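Local coordinates for protection of telomeres protein 1 (Schizosaccharomyces pombe, PDB 7CUI) that binds single-stranded telomeric DNA to protect the 3' overhang of chromosome ends and regulates telomerase and telomere length, at residues Glu105-Gln113 against Met123-Ile134. Numbering follows the deposited sequence.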
loop_
_atom_site.group_PDB
_atom_site.type_symbol
_atom_site.label_atom_id
_atom_site.label_comp_id
_atom_site.label_asym_id
_atom_site.label_seq_id
_atom_site.Cartn_x
_atom_site.Cartn_y
_atom_site.Cartn_z
ATOM N N GLU A 105 7.325 -6.306 -5.887
ATOM C CA GLU A 105 7.243 -7.522 -5.091
ATOM C C GLU A 105 5.781 -7.955 -4.948
ATOM O O GLU A 105 5.456 -9.116 -5.186
ATOM C CB GLU A 105 7.912 -7.305 -3.730
ATOM C CG GLU A 105 7.805 -8.492 -2.790
ATOM C CD GLU A 105 8.937 -9.498 -2.882
ATOM O OE1 GLU A 105 9.140 -10.240 -1.901
ATOM O OE2 GLU A 105 9.615 -9.533 -3.930
ATOM N N LEU A 106 4.910 -7.011 -4.566
ATOM C CA LEU A 106 3.492 -7.282 -4.392
ATOM C C LEU A 106 2.885 -7.731 -5.721
ATOM O O LEU A 106 2.259 -8.788 -5.775
ATOM C CB LEU A 106 2.797 -6.032 -3.842
ATOM C CG LEU A 106 1.307 -6.177 -3.531
ATOM C CD1 LEU A 106 1.087 -6.860 -2.187
ATOM C CD2 LEU A 106 0.612 -4.823 -3.554
ATOM N N ILE A 107 3.100 -6.943 -6.786
ATOM C CA ILE A 107 2.479 -7.208 -8.078
ATOM C C ILE A 107 2.892 -8.589 -8.583
ATOM O O ILE A 107 2.038 -9.348 -9.037
ATOM C CB ILE A 107 2.754 -6.093 -9.108
ATOM C CG1 ILE A 107 2.071 -4.784 -8.707
ATOM C CG2 ILE A 107 2.325 -6.531 -10.502
ATOM C CD1 ILE A 107 2.709 -3.553 -9.313
ATOM N N ASN A 108 4.198 -8.885 -8.521
ATOM C CA ASN A 108 4.728 -10.225 -8.727
ATOM C C ASN A 108 4.372 -10.735 -10.125
ATOM O O ASN A 108 3.797 -11.813 -10.265
ATOM C CB ASN A 108 4.257 -11.180 -7.623
ATOM C CG ASN A 108 4.992 -12.503 -7.613
ATOM O OD1 ASN A 108 6.098 -12.609 -8.131
ATOM N ND2 ASN A 108 4.386 -13.520 -7.023
ATOM N N SER A 109 4.724 -9.956 -11.155
ATOM C CA SER A 109 4.370 -10.291 -12.525
ATOM C C SER A 109 5.360 -9.650 -13.492
ATOM O O SER A 109 5.494 -8.430 -13.537
ATOM C CB SER A 109 2.949 -9.879 -12.831
ATOM O OG SER A 109 2.509 -10.432 -14.062
ATOM N N SER A 110 6.031 -10.498 -14.273
ATOM C CA SER A 110 7.049 -10.086 -15.221
ATOM C C SER A 110 6.486 -9.110 -16.260
ATOM O O SER A 110 7.196 -8.211 -16.704
ATOM C CB SER A 110 7.654 -11.305 -15.865
ATOM O OG SER A 110 8.717 -10.948 -16.731
ATOM N N LYS A 111 5.206 -9.283 -16.630
ATOM C CA LYS A 111 4.602 -8.546 -17.734
ATOM C C LYS A 111 4.013 -7.213 -17.268
ATOM O O LYS A 111 3.669 -6.366 -18.092
ATOM C CB LYS A 111 3.577 -9.401 -18.494
ATOM C CG LYS A 111 2.478 -10.037 -17.650
ATOM C CD LYS A 111 1.312 -10.593 -18.452
ATOM C CE LYS A 111 0.630 -11.749 -17.745
ATOM N NZ LYS A 111 -0.819 -11.830 -18.050
ATOM N N ILE A 112 3.882 -7.035 -15.950
ATOM C CA ILE A 112 3.380 -5.785 -15.400
ATOM C C ILE A 112 4.567 -4.976 -14.878
ATOM O O ILE A 112 5.173 -5.317 -13.863
ATOM C CB ILE A 112 2.295 -6.031 -14.329
ATOM C CG1 ILE A 112 1.254 -7.052 -14.806
ATOM C CG2 ILE A 112 1.647 -4.718 -13.913
ATOM C CD1 ILE A 112 0.177 -7.388 -13.795
ATOM N N GLN A 113 4.898 -3.907 -15.609
ATOM C CA GLN A 113 6.055 -3.081 -15.308
ATOM C C GLN A 113 5.622 -1.622 -15.209
ATOM O O GLN A 113 4.650 -1.216 -15.845
ATOM C CB GLN A 113 7.111 -3.233 -16.405
ATOM C CG GLN A 113 7.703 -4.631 -16.509
ATOM C CD GLN A 113 8.383 -5.073 -15.235
ATOM O OE1 GLN A 113 9.079 -4.308 -14.567
ATOM N NE2 GLN A 113 8.169 -6.327 -14.880
HETATM N N MSE A 123 -2.029 -3.643 -20.197
HETATM C CA MSE A 123 -1.295 -3.808 -18.959
HETATM C C MSE A 123 -2.085 -3.283 -17.763
HETATM O O MSE A 123 -1.986 -3.841 -16.674
HETATM C CB MSE A 123 0.062 -3.119 -19.029
HETATM C CG MSE A 123 1.016 -3.701 -18.025
HETATM SE SE MSE A 123 2.610 -2.601 -17.987
HETATM C CE MSE A 123 3.763 -3.245 -19.445
ATOM N N THR A 124 -2.837 -2.195 -17.964
ATOM C CA THR A 124 -3.713 -1.676 -16.926
ATOM C C THR A 124 -4.729 -2.748 -16.532
ATOM O O THR A 124 -4.922 -2.982 -15.343
ATOM C CB THR A 124 -4.355 -0.339 -17.329
ATOM O OG1 THR A 124 -3.333 0.634 -17.571
ATOM C CG2 THR A 124 -5.335 0.180 -16.294
ATOM N N LEU A 125 -5.344 -3.408 -17.529
ATOM C CA LEU A 125 -6.292 -4.492 -17.297
ATOM C C LEU A 125 -5.620 -5.632 -16.528
ATOM O O LEU A 125 -6.226 -6.226 -15.639
ATOM C CB LEU A 125 -6.873 -4.978 -18.633
ATOM C CG LEU A 125 -8.305 -4.548 -18.979
ATOM C CD1 LEU A 125 -8.757 -3.320 -18.194
ATOM C CD2 LEU A 125 -8.454 -4.302 -20.476
ATOM N N GLN A 126 -4.353 -5.910 -16.850
ATOM C CA GLN A 126 -3.606 -6.984 -16.212
ATOM C C GLN A 126 -3.327 -6.642 -14.750
ATOM O O GLN A 126 -3.342 -7.528 -13.895
ATOM C CB GLN A 126 -2.310 -7.260 -16.971
ATOM C CG GLN A 126 -2.514 -8.102 -18.221
ATOM C CD GLN A 126 -1.437 -7.872 -19.254
ATOM O OE1 GLN A 126 -0.339 -7.407 -18.953
ATOM N NE2 GLN A 126 -1.747 -8.198 -20.497
ATOM N N LEU A 127 -3.064 -5.357 -14.483
ATOM C CA LEU A 127 -2.842 -4.840 -13.143
ATOM C C LEU A 127 -4.130 -4.996 -12.333
ATOM O O LEU A 127 -4.087 -5.481 -11.205
ATOM C CB LEU A 127 -2.466 -3.360 -13.266
ATOM C CG LEU A 127 -1.529 -2.739 -12.227
ATOM C CD1 LEU A 127 -2.049 -1.377 -11.814
ATOM C CD2 LEU A 127 -1.305 -3.615 -11.007
ATOM N N LYS A 128 -5.263 -4.575 -12.918
ATOM C CA LYS A 128 -6.570 -4.702 -12.293
ATOM C C LYS A 128 -6.775 -6.140 -11.831
ATOM O O LYS A 128 -7.155 -6.373 -10.688
ATOM C CB LYS A 128 -7.693 -4.338 -13.272
ATOM C CG LYS A 128 -8.574 -3.162 -12.875
ATOM C CD LYS A 128 -9.977 -3.255 -13.451
ATOM C CE LYS A 128 -10.177 -2.501 -14.750
ATOM N NZ LYS A 128 -10.025 -1.036 -14.577
ATOM N N GLU A 129 -6.502 -7.087 -12.736
ATOM C CA GLU A 129 -6.796 -8.495 -12.518
ATOM C C GLU A 129 -5.927 -9.045 -11.392
ATOM O O GLU A 129 -6.384 -9.874 -10.609
ATOM C CB GLU A 129 -6.655 -9.298 -13.811
ATOM C CG GLU A 129 -7.842 -9.128 -14.748
ATOM C CD GLU A 129 -7.669 -9.740 -16.131
ATOM O OE1 GLU A 129 -8.682 -9.841 -16.862
ATOM O OE2 GLU A 129 -6.522 -10.114 -16.477
ATOM N N ARG A 130 -4.691 -8.547 -11.300
ATOM C CA ARG A 130 -3.771 -8.991 -10.268
ATOM C C ARG A 130 -4.200 -8.439 -8.909
ATOM O O ARG A 130 -4.246 -9.176 -7.928
ATOM C CB ARG A 130 -2.336 -8.589 -10.612
ATOM C CG ARG A 130 -1.288 -9.421 -9.890
ATOM C CD ARG A 130 -0.537 -10.322 -10.844
ATOM N NE ARG A 130 0.414 -11.185 -10.156
ATOM C CZ ARG A 130 0.230 -12.481 -9.950
ATOM N NH1 ARG A 130 -0.873 -13.069 -10.380
ATOM N NH2 ARG A 130 1.154 -13.185 -9.322
ATOM N N LEU A 131 -4.532 -7.143 -8.870
ATOM C CA LEU A 131 -4.918 -6.475 -7.637
ATOM C C LEU A 131 -6.296 -6.954 -7.180
ATOM O O LEU A 131 -6.656 -6.797 -6.017
ATOM C CB LEU A 131 -4.869 -4.957 -7.856
ATOM C CG LEU A 131 -3.467 -4.360 -8.033
ATOM C CD1 LEU A 131 -3.533 -2.848 -8.182
ATOM C CD2 LEU A 131 -2.562 -4.716 -6.861
ATOM N N PHE A 132 -7.056 -7.570 -8.092
ATOM C CA PHE A 132 -8.332 -8.165 -7.738
ATOM C C PHE A 132 -8.133 -9.192 -6.622
ATOM O O PHE A 132 -9.003 -9.354 -5.768
ATOM C CB PHE A 132 -9.014 -8.765 -8.970
ATOM C CG PHE A 132 -10.470 -9.107 -8.765
ATOM C CD1 PHE A 132 -11.458 -8.157 -9.001
ATOM C CD2 PHE A 132 -10.858 -10.374 -8.340
ATOM C CE1 PHE A 132 -12.799 -8.468 -8.814
ATOM C CE2 PHE A 132 -12.199 -10.684 -8.156
ATOM C CZ PHE A 132 -13.166 -9.728 -8.377
ATOM N N LEU A 133 -6.960 -9.839 -6.614
ATOM C CA LEU A 133 -6.667 -10.921 -5.690
ATOM C C LEU A 133 -6.425 -10.404 -4.267
ATOM O O LEU A 133 -6.433 -11.200 -3.328
ATOM C CB LEU A 133 -5.482 -11.742 -6.215
ATOM C CG LEU A 133 -5.647 -12.341 -7.615
ATOM C CD1 LEU A 133 -4.358 -13.011 -8.094
ATOM C CD2 LEU A 133 -6.819 -13.316 -7.679
ATOM N N ILE A 134 -6.237 -9.085 -4.100
ATOM C CA ILE A 134 -6.011 -8.525 -2.769
ATOM C C ILE A 134 -7.181 -7.659 -2.300
ATOM O O ILE A 134 -7.345 -7.482 -1.094
ATOM C CB ILE A 134 -4.667 -7.772 -2.633
ATOM C CG1 ILE A 134 -4.589 -6.545 -3.546
ATOM C CG2 ILE A 134 -3.486 -8.704 -2.829
ATOM C CD1 ILE A 134 -3.506 -5.559 -3.160
#
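Arg130 reaches from helix 121-135 to two backbone carbonyls, those of Ile107, the last residue of helix 100-107, and of Asn108 just after it. Arg130 NE donates to Ile107 O at 2.7 Å, nearly in the guanidinium plane and almost in line with the C=O bond (173°), while Arg130 NH2 makes a weak bond to Asn108 O at 3.1 Å. A bend at chi2 (111°) swings the guanidinium onto these carbonyls. With an alanine here, Ile107 O would probably lose this donor, and the turn after the helix its polar tie to helix 121-135. Asn108, with positive phi where the helix stops, sends ND2 to Ile198 O of strand 190-198. In this C-terminal part of the telomere protein both helices lie against a curled beta-sheet, consistent with an OB-type barrel, Leu106 and Ile134 touching Ile198. Apolar contacts continue on both sides of the arginine. Leu106 CD2 meets Ile134 CD1 at 4.2 Å, and Ile107 CG1 lies against Leu127 CD2. Past the Ser109-Ile112 turn, Ile112 CG2 packs crosswise on Leu127 CG at 4.1 Å, its CD1 resting on the backbone at Gln126. Selenomethionine Met123 lies along the 111-113 backbone. The Lys111 and Gln126 side chains cross at about a right angle, Lys111 CD nearest Gln126 OE1.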